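Local coordinates for ORF98 PTP-2 (Cydia pomonella granulosis virus, PDB 6I28), which probably acts as a dual-specificity protein phosphatase, removing phosphate from tyrosine and serine or threonine residues, perhaps those of MAP kinases, at residues Ser48-Ala51 and Pro52-Ala56; Tyr58-Asp61 and Gly62-Leu65; Phe86-Leu89 and Trp90-His94; Tyr133-Lys137 and Arg138-Pro142. All coordinates share one frame; numbering follows the deposited sequence.

In the fold
The four contacts follow one another along a dual-specificity phosphatase domain. Interaction 1 opens helix 51-57, and interaction 2 leads from it into strand 64-68. Their centres lie about 11 Å apart and they touch through Lys54 NZ and His64 O, 3.1 Å apart. Interaction 2 also meets interaction 3, with centres about 14 Å apart, through a salt bridge of 2.8 Å between Asp63 OD1 and Lys92 NZ. Interaction 4 lies on the opposite side of the chain's centre from interactions 2 and 3. It reaches the phosphate-binding loop through Arg138. A bound calcium ion lies about 9 Å from the Arg138 side chain and about 12 Å from that of Ile53.

Interaction 1. Residues Ser48-Ala51 and Pro52-Ala56; sequences SDVA and PIKRA
Ala51 O lies over one face of the Arg55 guanidinium, 4.0 Å above its plane and displaced from the centre of the group. The bend of the arginine chain at chi3 (-39°) folds the group back over the preceding turn, where NH2 comes 4.0 Å from Ala51 CB. The other flat group is the Asp49 carboxylate. Pro52 CD sits over one face of it, 3.7 Å from Asp49 OD1, and the two side chains cross at about a right angle. Ala51 N approaches from that same face. It donates to Asp49 OD1 over 3.2 Å, arriving 51° out of the carboxylate plane. Asp49 CG is anti to the backbone N (chi1 -166°), which turns the carboxylate forward to the start of the helix.

The backbone closes the first turns. Lys54 N donates to Val50 O at 2.9 Å, and this bond is nearly straight. Arg55 N donates to Ala51 O at 2.8 Å. Pro52 has no N-H to give, which costs little in a first turn. Apolar contact is looser, with Val50 CG2 4.4 Å from Ile53 CB. Ile53 itself is buried against Ile46 of strand 41-46 and Met30 of helix 27-36. Lys54 extends away from this turn, and its NZ bonds His64 O of strand 64-68.

The bond from Ala51 N back to Asp49, two residues earlier, makes an Asx turn. It caps the N-terminal end of helix 51-57, with a proline in the first turn, on the surface of the phosphatase domain.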
loop_
_atom_site.group_PDB
_atom_site.type_symbol
_atom_site.label_atom_id
_atom_site.label_comp_id
_atom_site.label_asym_id
_atom_site.label_seq_id
_atom_site.Cartn_x
_atom_site.Cartn_y
_atom_site.Cartn_z
ATOM N N SER A 48 -12.639 8.459 -5.155
ATOM C CA SER A 48 -13.773 8.237 -6.039
ATOM C C SER A 48 -14.661 7.137 -5.460
ATOM O O SER A 48 -14.408 6.613 -4.372
ATOM C CB SER A 48 -13.291 7.892 -7.451
ATOM O OG SER A 48 -12.454 6.742 -7.516
ATOM N N ASP A 49 -15.713 6.779 -6.193
ATOM C CA ASP A 49 -16.657 5.767 -5.731
ATOM C C ASP A 49 -16.053 4.370 -5.854
ATOM O O ASP A 49 -15.606 3.987 -6.941
ATOM C CB ASP A 49 -17.936 5.846 -6.558
ATOM C CG ASP A 49 -19.091 5.083 -5.938
ATOM O OD1 ASP A 49 -18.883 4.365 -4.928
ATOM O OD2 ASP A 49 -20.216 5.212 -6.482
ATOM N N VAL A 50 -16.055 3.609 -4.740
ATOM C CA VAL A 50 -15.468 2.271 -4.753
ATOM C C VAL A 50 -16.459 1.128 -5.020
ATOM O O VAL A 50 -16.033 0.030 -5.417
ATOM C CB VAL A 50 -14.756 1.953 -3.421
ATOM C CG1 VAL A 50 -15.740 1.458 -2.355
ATOM C CG2 VAL A 50 -13.644 0.902 -3.621
ATOM N N ALA A 51 -17.765 1.359 -4.833
ATOM C CA ALA A 51 -18.734 0.274 -4.977
ATOM C C ALA A 51 -18.669 -0.410 -6.339
ATOM O O ALA A 51 -18.833 -1.644 -6.401
ATOM C CB ALA A 51 -20.144 0.820 -4.721
ATOM N N PRO A 52 -18.434 0.298 -7.437
ATOM C CA PRO A 52 -18.288 -0.395 -8.730
ATOM C C PRO A 52 -17.074 -1.291 -8.779
ATOM O O PRO A 52 -17.116 -2.363 -9.407
ATOM C CB PRO A 52 -18.150 0.758 -9.732
ATOM C CG PRO A 52 -18.843 1.957 -9.019
ATOM C CD PRO A 52 -18.544 1.763 -7.568
ATOM N N ILE A 53 -15.965 -0.867 -8.175
ATOM C CA ILE A 53 -14.788 -1.725 -8.153
ATOM C C ILE A 53 -15.070 -2.959 -7.311
ATOM O O ILE A 53 -14.732 -4.077 -7.701
ATOM C CB ILE A 53 -13.555 -0.969 -7.640
ATOM C CG1 ILE A 53 -13.280 0.237 -8.523
ATOM C CG2 ILE A 53 -12.360 -1.878 -7.667
ATOM C CD1 ILE A 53 -12.157 1.084 -8.016
ATOM N N LYS A 54 -15.668 -2.765 -6.125
ATOM C CA LYS A 54 -16.032 -3.903 -5.280
ATOM C C LYS A 54 -16.941 -4.862 -6.037
ATOM O O LYS A 54 -16.756 -6.077 -5.989
ATOM C CB LYS A 54 -16.742 -3.430 -4.008
ATOM C CG LYS A 54 -15.807 -2.859 -2.986
ATOM C CD LYS A 54 -16.337 -2.879 -1.538
ATOM C CE LYS A 54 -15.191 -2.484 -0.550
ATOM N NZ LYS A 54 -15.452 -2.767 0.886
ATOM N N ARG A 55 -17.946 -4.326 -6.728
ATOM C CA ARG A 55 -18.889 -5.175 -7.436
ATOM C C ARG A 55 -18.196 -5.951 -8.548
ATOM O O ARG A 55 -18.422 -7.154 -8.716
ATOM C CB ARG A 55 -20.031 -4.328 -8.002
ATOM C CG ARG A 55 -21.212 -5.174 -8.519
ATOM C CD ARG A 55 -22.529 -4.346 -8.693
ATOM N NE ARG A 55 -22.675 -3.381 -7.605
ATOM C CZ ARG A 55 -22.852 -2.078 -7.769
ATOM N NH1 ARG A 55 -22.937 -1.568 -8.983
ATOM N NH2 ARG A 55 -22.955 -1.293 -6.709
ATOM N N ALA A 56 -17.320 -5.293 -9.304
ATOM C CA ALA A 56 -16.743 -5.964 -10.462
ATOM C C ALA A 56 -15.758 -7.029 -10.029
ATOM O O ALA A 56 -15.705 -8.105 -10.635
ATOM C CB ALA A 56 -16.065 -4.953 -11.384
#

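Interaction 2. Residues Tyr58-Asp61 and Gly62-Leu65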
loop_
_atom_site.group_PDB
_atom_site.type_symbol
_atom_site.label_atom_id
_atom_site.label_comp_id
_atom_site.label_asym_id
_atom_site.label_seq_id
_atom_site.Cartn_x
_atom_site.Cartn_y
_atom_site.Cartn_z
ATOM N N TYR A 58 -15.743 -8.572 -7.002
ATOM C CA TYR A 58 -16.602 -9.547 -6.345
ATOM C C TYR A 58 -15.818 -10.478 -5.426
ATOM O O TYR A 58 -16.017 -11.689 -5.415
ATOM C CB TYR A 58 -17.421 -10.366 -7.342
ATOM C CG TYR A 58 -18.765 -10.696 -6.781
ATOM C CD1 TYR A 58 -19.783 -9.759 -6.784
ATOM C CD2 TYR A 58 -19.030 -11.946 -6.223
ATOM C CE1 TYR A 58 -21.014 -10.055 -6.266
ATOM C CE2 TYR A 58 -20.269 -12.246 -5.708
ATOM C CZ TYR A 58 -21.254 -11.303 -5.728
ATOM O OH TYR A 58 -22.505 -11.615 -5.229
ATOM N N LEU A 59 -14.952 -9.907 -4.613
ATOM C CA LEU A 59 -14.140 -10.754 -3.764
ATOM C C LEU A 59 -14.943 -11.143 -2.552
ATOM O O LEU A 59 -15.951 -10.496 -2.250
ATOM C CB LEU A 59 -12.854 -10.044 -3.362
ATOM C CG LEU A 59 -11.921 -9.677 -4.507
ATOM C CD1 LEU A 59 -10.998 -8.625 -4.124
ATOM C CD2 LEU A 59 -11.123 -10.895 -4.959
ATOM N N PRO A 60 -14.529 -12.184 -1.829
ATOM C CA PRO A 60 -15.326 -12.602 -0.654
ATOM C C PRO A 60 -15.306 -11.487 0.379
ATOM O O PRO A 60 -14.401 -10.623 0.421
ATOM C CB PRO A 60 -14.607 -13.842 -0.139
ATOM C CG PRO A 60 -13.902 -14.423 -1.438
ATOM C CD PRO A 60 -13.472 -13.155 -2.191
ATOM N N ASP A 61 -16.328 -11.502 1.215
ATOM C CA ASP A 61 -16.439 -10.553 2.309
ATOM C C ASP A 61 -15.135 -10.505 3.083
ATOM O O ASP A 61 -14.621 -11.542 3.520
ATOM C CB ASP A 61 -17.576 -10.951 3.252
ATOM C CG ASP A 61 -18.948 -10.730 2.648
ATOM O OD1 ASP A 61 -19.115 -9.799 1.820
ATOM O OD2 ASP A 61 -19.857 -11.481 3.012
ATOM N N GLY A 62 -14.590 -9.310 3.235
ATOM C CA GLY A 62 -13.431 -9.119 4.010
ATOM C C GLY A 62 -12.169 -9.056 3.205
ATOM O O GLY A 62 -11.152 -8.638 3.728
ATOM N N ASP A 63 -12.215 -9.479 1.943
ATOM C CA ASP A 63 -11.030 -9.465 1.093
ATOM C C ASP A 63 -10.939 -8.231 0.227
ATOM O O ASP A 63 -9.940 -8.084 -0.514
ATOM C CB ASP A 63 -10.942 -10.713 0.212
ATOM C CG ASP A 63 -10.666 -11.981 1.006
ATOM O OD1 ASP A 63 -10.170 -11.898 2.151
ATOM O OD2 ASP A 63 -11.001 -13.064 0.506
ATOM N N HIS A 64 -11.814 -7.261 0.423
ATOM C CA HIS A 64 -11.711 -5.984 -0.284
ATOM C C HIS A 64 -11.989 -4.868 0.710
ATOM O O HIS A 64 -13.105 -4.753 1.225
ATOM C CB HIS A 64 -12.670 -5.922 -1.459
ATOM C CG HIS A 64 -12.398 -4.785 -2.387
ATOM N ND1 HIS A 64 -12.903 -4.732 -3.670
ATOM C CD2 HIS A 64 -11.664 -3.660 -2.218
ATOM C CE1 HIS A 64 -12.478 -3.620 -4.246
ATOM N NE2 HIS A 64 -11.727 -2.954 -3.386
ATOM N N LEU A 65 -10.961 -4.101 1.013
ATOM C CA LEU A 65 -10.968 -2.984 1.932
ATOM C C LEU A 65 -10.834 -1.675 1.170
ATOM O O LEU A 65 -9.979 -1.541 0.299
ATOM C CB LEU A 65 -9.793 -3.100 2.899
ATOM C CG LEU A 65 -9.618 -2.047 3.998
ATOM C CD1 LEU A 65 -10.912 -2.068 4.783
ATOM C CD2 LEU A 65 -8.453 -2.300 4.918
HETATM O O HOH W 1 -14.641 -7.025 -4.198
HETATM O O HOH W 2 -12.229 -12.754 4.573
#
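A type II beta turn runs from Pro60 to Asp63 and is closed by Asp63 N, which donates to Pro60 O at 2.9 Å. The donor is tilted 30° from the carbonyl plane. Gly62 holds the third position with phi +98°; a CB there would clash with Asp61 O. The Asp63 carboxylate turns back beside the proline ring. Its OD2 lies 3.7 Å from Pro60 CD, and about as far from CB and CG. Asp63 OD1 forms salt bridges that tie the turn to helix 82-95 through Lys92 and to the loop after it through Lys98. Water 2 donates to Asp61 O at 2.9 Å and, over a longer 3.3 Å, to Asp63 OD1.

This turn connects helix 51-57 to edge strand 64-68 of the central sheet. On the strand side, Leu59 CD1 packs 4.1 Å from His64 CB, and the two side chains cross at about a right angle. Leu59 CB also meets Asp63 CB at 4.1 Å. Water 1 accepts from Leu59 N and bonds His64 ND1, each at 2.9 Å. It lies in the plane of the imidazole, at the ring edge. His64 NE2 is bonded to Ser44 OG of strand 41-46, so the ring is held at both nitrogens.

Interaction 3. Residues Phe86-Leu89 and Trp90-His94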
loop_
_atom_site.group_PDB
_atom_site.type_symbol
_atom_site.label_atom_id
_atom_site.label_comp_id
_atom_site.label_asym_id
_atom_site.label_seq_id
_atom_site.Cartn_x
_atom_site.Cartn_y
_atom_site.Cartn_z
ATOM N N PHE A 86 -2.158 -1.257 8.040
ATOM C CA PHE A 86 -1.056 -2.176 8.298
ATOM C C PHE A 86 -1.509 -3.518 8.845
ATOM O O PHE A 86 -1.067 -4.578 8.368
ATOM C CB PHE A 86 -0.010 -1.574 9.230
ATOM C CG PHE A 86 1.125 -2.527 9.532
ATOM C CD1 PHE A 86 2.191 -2.662 8.666
ATOM C CD2 PHE A 86 1.055 -3.385 10.617
ATOM C CE1 PHE A 86 3.163 -3.551 8.921
ATOM C CE2 PHE A 86 2.037 -4.292 10.845
ATOM C CZ PHE A 86 3.127 -4.312 10.020
ATOM N N ASN A 87 -2.379 -3.488 9.861
ATOM C CA ASN A 87 -2.851 -4.710 10.495
ATOM C C ASN A 87 -3.675 -5.534 9.543
ATOM O O ASN A 87 -3.560 -6.764 9.536
ATOM C CB ASN A 87 -3.632 -4.362 11.721
ATOM C CG ASN A 87 -2.752 -3.907 12.822
ATOM O OD1 ASN A 87 -1.651 -4.392 12.974
ATOM N ND2 ASN A 87 -3.231 -2.960 13.608
ATOM N N TYR A 88 -4.462 -4.890 8.674
ATOM C CA TYR A 88 -5.173 -5.629 7.639
ATOM C C TYR A 88 -4.208 -6.365 6.716
ATOM O O TYR A 88 -4.328 -7.577 6.464
ATOM C CB TYR A 88 -6.045 -4.680 6.859
ATOM C CG TYR A 88 -6.881 -5.333 5.804
ATOM C CD1 TYR A 88 -8.104 -5.937 6.117
ATOM C CD2 TYR A 88 -6.457 -5.378 4.485
ATOM C CE1 TYR A 88 -8.836 -6.503 5.132
ATOM C CE2 TYR A 88 -7.217 -5.945 3.499
ATOM C CZ TYR A 88 -8.426 -6.509 3.822
ATOM O OH TYR A 88 -9.127 -7.090 2.785
ATOM N N LEU A 89 -3.174 -5.654 6.243
ATOM C CA LEU A 89 -2.216 -6.337 5.380
ATOM C C LEU A 89 -1.550 -7.503 6.114
ATOM O O LEU A 89 -1.398 -8.593 5.561
ATOM C CB LEU A 89 -1.172 -5.333 4.944
ATOM C CG LEU A 89 -1.677 -4.231 3.981
ATOM C CD1 LEU A 89 -0.538 -3.183 3.916
ATOM C CD2 LEU A 89 -2.026 -4.713 2.631
ATOM N N TRP A 90 -1.094 -7.264 7.343
ATOM C CA TRP A 90 -0.383 -8.276 8.113
ATOM C C TRP A 90 -1.262 -9.522 8.314
ATOM O O TRP A 90 -0.817 -10.648 8.076
ATOM C CB TRP A 90 0.093 -7.650 9.419
ATOM C CG TRP A 90 1.257 -8.468 9.993
ATOM C CD1 TRP A 90 2.618 -8.249 9.778
ATOM C CD2 TRP A 90 1.165 -9.619 10.783
ATOM N NE1 TRP A 90 3.343 -9.189 10.406
ATOM C CE2 TRP A 90 2.482 -10.054 11.040
ATOM C CE3 TRP A 90 0.094 -10.335 11.315
ATOM C CZ2 TRP A 90 2.751 -11.161 11.783
ATOM C CZ3 TRP A 90 0.361 -11.423 12.046
ATOM C CH2 TRP A 90 1.683 -11.843 12.285
ATOM N N LEU A 91 -2.544 -9.333 8.597
ATOM C CA LEU A 91 -3.393 -10.477 8.861
ATOM C C LEU A 91 -3.756 -11.232 7.578
ATOM O O LEU A 91 -3.872 -12.478 7.607
ATOM C CB LEU A 91 -4.644 -10.016 9.620
ATOM C CG LEU A 91 -4.396 -9.411 11.006
ATOM C CD1 LEU A 91 -5.614 -8.603 11.503
ATOM C CD2 LEU A 91 -4.038 -10.529 12.019
ATOM N N LYS A 92 -3.935 -10.515 6.462
ATOM C CA LYS A 92 -4.185 -11.174 5.177
ATOM C C LYS A 92 -2.959 -11.914 4.688
ATOM O O LYS A 92 -3.058 -13.027 4.163
ATOM C CB LYS A 92 -4.652 -10.165 4.152
ATOM C CG LYS A 92 -6.113 -9.669 4.443
ATOM C CD LYS A 92 -7.228 -10.741 4.427
ATOM C CE LYS A 92 -8.543 -10.119 4.845
ATOM N NZ LYS A 92 -9.623 -11.157 4.775
ATOM N N ILE A 93 -1.788 -11.323 4.859
ATOM C CA ILE A 93 -0.578 -11.968 4.378
ATOM C C ILE A 93 -0.194 -13.138 5.277
ATOM O O ILE A 93 -0.032 -14.258 4.797
ATOM C CB ILE A 93 0.536 -10.932 4.240
ATOM C CG1 ILE A 93 0.176 -9.980 3.091
ATOM C CG2 ILE A 93 1.856 -11.579 4.001
ATOM C CD1 ILE A 93 0.965 -8.698 3.137
ATOM N N HIS A 94 -0.064 -12.906 6.589
ATOM C CA HIS A 94 0.480 -13.923 7.489
ATOM C C HIS A 94 -0.565 -14.918 7.989
ATOM O O HIS A 94 -0.243 -16.092 8.196
ATOM C CB HIS A 94 1.154 -13.217 8.673
ATOM C CG HIS A 94 2.432 -12.568 8.292
ATOM N ND1 HIS A 94 2.515 -11.239 7.946
ATOM C CD2 HIS A 94 3.660 -13.097 8.078
ATOM C CE1 HIS A 94 3.755 -10.954 7.601
ATOM N NE2 HIS A 94 4.467 -12.065 7.673
#
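Lys92, one helical turn after Tyr88, lays its aliphatic chain over one face of the Tyr88 ring. Lys92 CG stands 4.1 Å from the ring centroid and 15° off the normal, a CH-pi contact. Farther out, Lys92 CE comes 3.6 Å from Tyr88 CE1. The bend at chi2 (-61°) carries the chain across the ring toward its hydroxyl end. Another aromatic contact lies farther round the helix. Phe86 and Trp90 run side by side and point the same way, with Phe86 CZ 4.0 Å from Trp90 CD1. Their planes are at 32°, and the pair is oblique.

His94 adds a further layer. One face of its ring lies against Trp90 CZ2, the opposite face against Ile93 CG2, and its ND1 makes a weak bond to Trp90 O. Leu89 CB and Ile93 CD1 meet loosely at 4.4 Å.

Backbone bonds set this spacing. Trp90 N donates to Phe86 O, Leu91 N to Asn87 O, Lys92 N to Tyr88 O at 3.0 Å, and Ile93 N to Leu89 O at 2.8 Å. The helix widens to a pi-type turn at 91-94.

Outer partners fix the side-chain ends. Tyr88 OH bonds Gly62 O, Lys92 NZ makes a salt bridge with Glu96, and Phe86 makes a cation-pi contact with Arg121. Leu89 and Ile93 pack on Leu114 and Tyr118 of helix 110-123 and on Val100 of strand 100-103, while Tyr88 and Lys92 lie on strand 41-46, so helix 82-95 lies against the sheet, with helix 110-123 packed alongside.

Interaction 4. Residues Tyr133-Lys137 and Arg138-Pro142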
loop_
_atom_site.group_PDB
_atom_site.type_symbol
_atom_site.label_atom_id
_atom_site.label_comp_id
_atom_site.label_asym_id
_atom_site.label_seq_id
_atom_site.Cartn_x
_atom_site.Cartn_y
_atom_site.Cartn_z
ATOM N N TYR A 133 13.842 0.069 -2.491
ATOM C CA TYR A 133 13.429 -1.288 -2.851
ATOM C C TYR A 133 12.175 -1.248 -3.729
ATOM O O TYR A 133 12.125 -1.859 -4.809
ATOM C CB TYR A 133 13.193 -2.160 -1.603
ATOM C CG TYR A 133 12.826 -3.589 -1.989
ATOM C CD1 TYR A 133 13.809 -4.556 -2.218
ATOM C CD2 TYR A 133 11.486 -3.959 -2.180
ATOM C CE1 TYR A 133 13.481 -5.851 -2.607
ATOM C CE2 TYR A 133 11.140 -5.256 -2.574
ATOM C CZ TYR A 133 12.140 -6.198 -2.781
ATOM O OH TYR A 133 11.788 -7.487 -3.180
ATOM N N VAL A 134 11.141 -0.536 -3.276
ATOM C CA VAL A 134 9.916 -0.463 -4.061
ATOM C C VAL A 134 10.156 0.200 -5.411
ATOM O O VAL A 134 9.605 -0.228 -6.425
ATOM C CB VAL A 134 8.786 0.251 -3.285
ATOM C CG1 VAL A 134 7.683 0.530 -4.252
ATOM C CG2 VAL A 134 8.431 -0.556 -2.070
ATOM N N TYR A 135 10.987 1.259 -5.450
ATOM C CA TYR A 135 11.182 2.035 -6.662
ATOM C C TYR A 135 11.929 1.226 -7.708
ATOM O O TYR A 135 11.710 1.404 -8.908
ATOM C CB TYR A 135 11.984 3.307 -6.366
ATOM C CG TYR A 135 12.066 4.282 -7.532
ATOM C CD1 TYR A 135 13.081 4.178 -8.487
ATOM C CD2 TYR A 135 11.156 5.320 -7.663
ATOM C CE1 TYR A 135 13.159 5.079 -9.548
ATOM C CE2 TYR A 135 11.230 6.227 -8.717
ATOM C CZ TYR A 135 12.224 6.094 -9.653
ATOM O OH TYR A 135 12.295 6.981 -10.693
ATOM N N GLY A 136 12.768 0.299 -7.262
ATOM C CA GLY A 136 13.393 -0.633 -8.172
ATOM C C GLY A 136 12.435 -1.531 -8.921
ATOM O O GLY A 136 12.800 -2.040 -9.985
ATOM N N LYS A 137 11.224 -1.769 -8.391
ATOM C CA LYS A 137 10.241 -2.578 -9.109
ATOM C C LYS A 137 9.183 -1.742 -9.828
ATOM O O LYS A 137 8.671 -2.170 -10.869
ATOM C CB LYS A 137 9.531 -3.560 -8.161
ATOM C CG LYS A 137 10.458 -4.329 -7.199
ATOM C CD LYS A 137 10.821 -5.764 -7.710
ATOM C CE LYS A 137 11.518 -6.610 -6.615
ATOM N NZ LYS A 137 10.774 -7.889 -6.346
ATOM N N ARG A 138 8.879 -0.554 -9.313
ATOM C CA ARG A 138 7.889 0.328 -9.921
ATOM C C ARG A 138 8.298 1.740 -9.554
ATOM O O ARG A 138 8.453 2.039 -8.365
ATOM C CB ARG A 138 6.490 0.054 -9.397
ATOM C CG ARG A 138 5.371 0.971 -10.007
ATOM C CD ARG A 138 4.030 0.671 -9.364
ATOM N NE ARG A 138 2.938 1.517 -9.872
ATOM C CZ ARG A 138 2.294 1.333 -11.027
ATOM N NH1 ARG A 138 2.623 0.319 -11.821
ATOM N NH2 ARG A 138 1.312 2.161 -11.404
ATOM N N ALA A 139 8.479 2.594 -10.551
ATOM C CA ALA A 139 8.791 3.996 -10.288
ATOM C C ALA A 139 7.640 4.604 -9.497
ATOM O O ALA A 139 6.548 4.756 -10.024
ATOM C CB ALA A 139 9.014 4.757 -11.583
ATOM N N VAL A 140 7.863 4.934 -8.239
ATOM C CA VAL A 140 6.860 5.570 -7.393
ATOM C C VAL A 140 7.399 6.924 -6.953
ATOM O O VAL A 140 8.605 7.206 -7.058
ATOM C CB VAL A 140 6.514 4.679 -6.176
ATOM C CG1 VAL A 140 5.900 3.396 -6.636
ATOM C CG2 VAL A 140 7.818 4.403 -5.385
ATOM N N HIS A 141 6.499 7.778 -6.486
ATOM C CA HIS A 141 6.852 9.140 -6.100
ATOM C C HIS A 141 5.837 9.643 -5.074
ATOM O O HIS A 141 4.921 10.404 -5.416
ATOM C CB HIS A 141 6.894 10.069 -7.318
ATOM C CG HIS A 141 7.613 11.358 -7.061
ATOM N ND1 HIS A 141 7.018 12.591 -7.221
ATOM C CD2 HIS A 141 8.873 11.605 -6.633
ATOM C CE1 HIS A 141 7.885 13.544 -6.926
ATOM N NE2 HIS A 141 9.022 12.974 -6.575
ATOM N N PRO A 142 5.977 9.251 -3.811
ATOM C CA PRO A 142 5.030 9.708 -2.791
ATOM C C PRO A 142 5.085 11.215 -2.630
ATOM O O PRO A 142 6.159 11.832 -2.640
ATOM C CB PRO A 142 5.492 8.979 -1.519
ATOM C CG PRO A 142 6.243 7.781 -2.020
ATOM C CD PRO A 142 6.944 8.280 -3.268
#
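This is a local contact at the C-terminal end of helix 127-137, where the chain folds back over its last turn and leads on to helix 144-151. Tyr135 and Ala139 show it plainly. Ala139 CA lies over one face of the Tyr135 ring, 4.0 Å from the centroid and 24° off the normal, a CH-pi contact. Ala139 CB comes 3.9 Å from Tyr135 CE2. At the edge of the same ring and in its plane is Val140 O, 3.2 Å from Tyr135 CD2. The ring is therefore held on a face and at an edge by the departing backbone. Tyr135 CG is anti to the backbone N (chi1 -172°), which lays the ring along this path. Tyr135 CA also makes a C-H...O contact of 3.2 Å with Arg138 O, with an angle of 155° at the hydrogen.

Val134 O accepts from two amides, Lys137 N and Arg138 N, each at 3.0 Å. On the buried side, Val134 CG1 meets Val140 CG2 at 4.0 Å, and the two side chains cross at about a right angle. Val134 packs on Ile116 and Ile119 of helix 110-123.

Arg138 leaves the turn extended from CG to NE. Its NE bonds Gly107 O, NH1 bonds Thr12 OG1, and NH2 bonds Ala106 O and makes a salt bridge with Asp10. Ala106 and Gly107 belong to the loop of the HCX5R motif, which runs from the end of strand 100-103 to the start of helix 110-123. Bracing that loop through its carbonyls is consistent with its amides facing the phosphate site, as in protein tyrosine phosphatases generally.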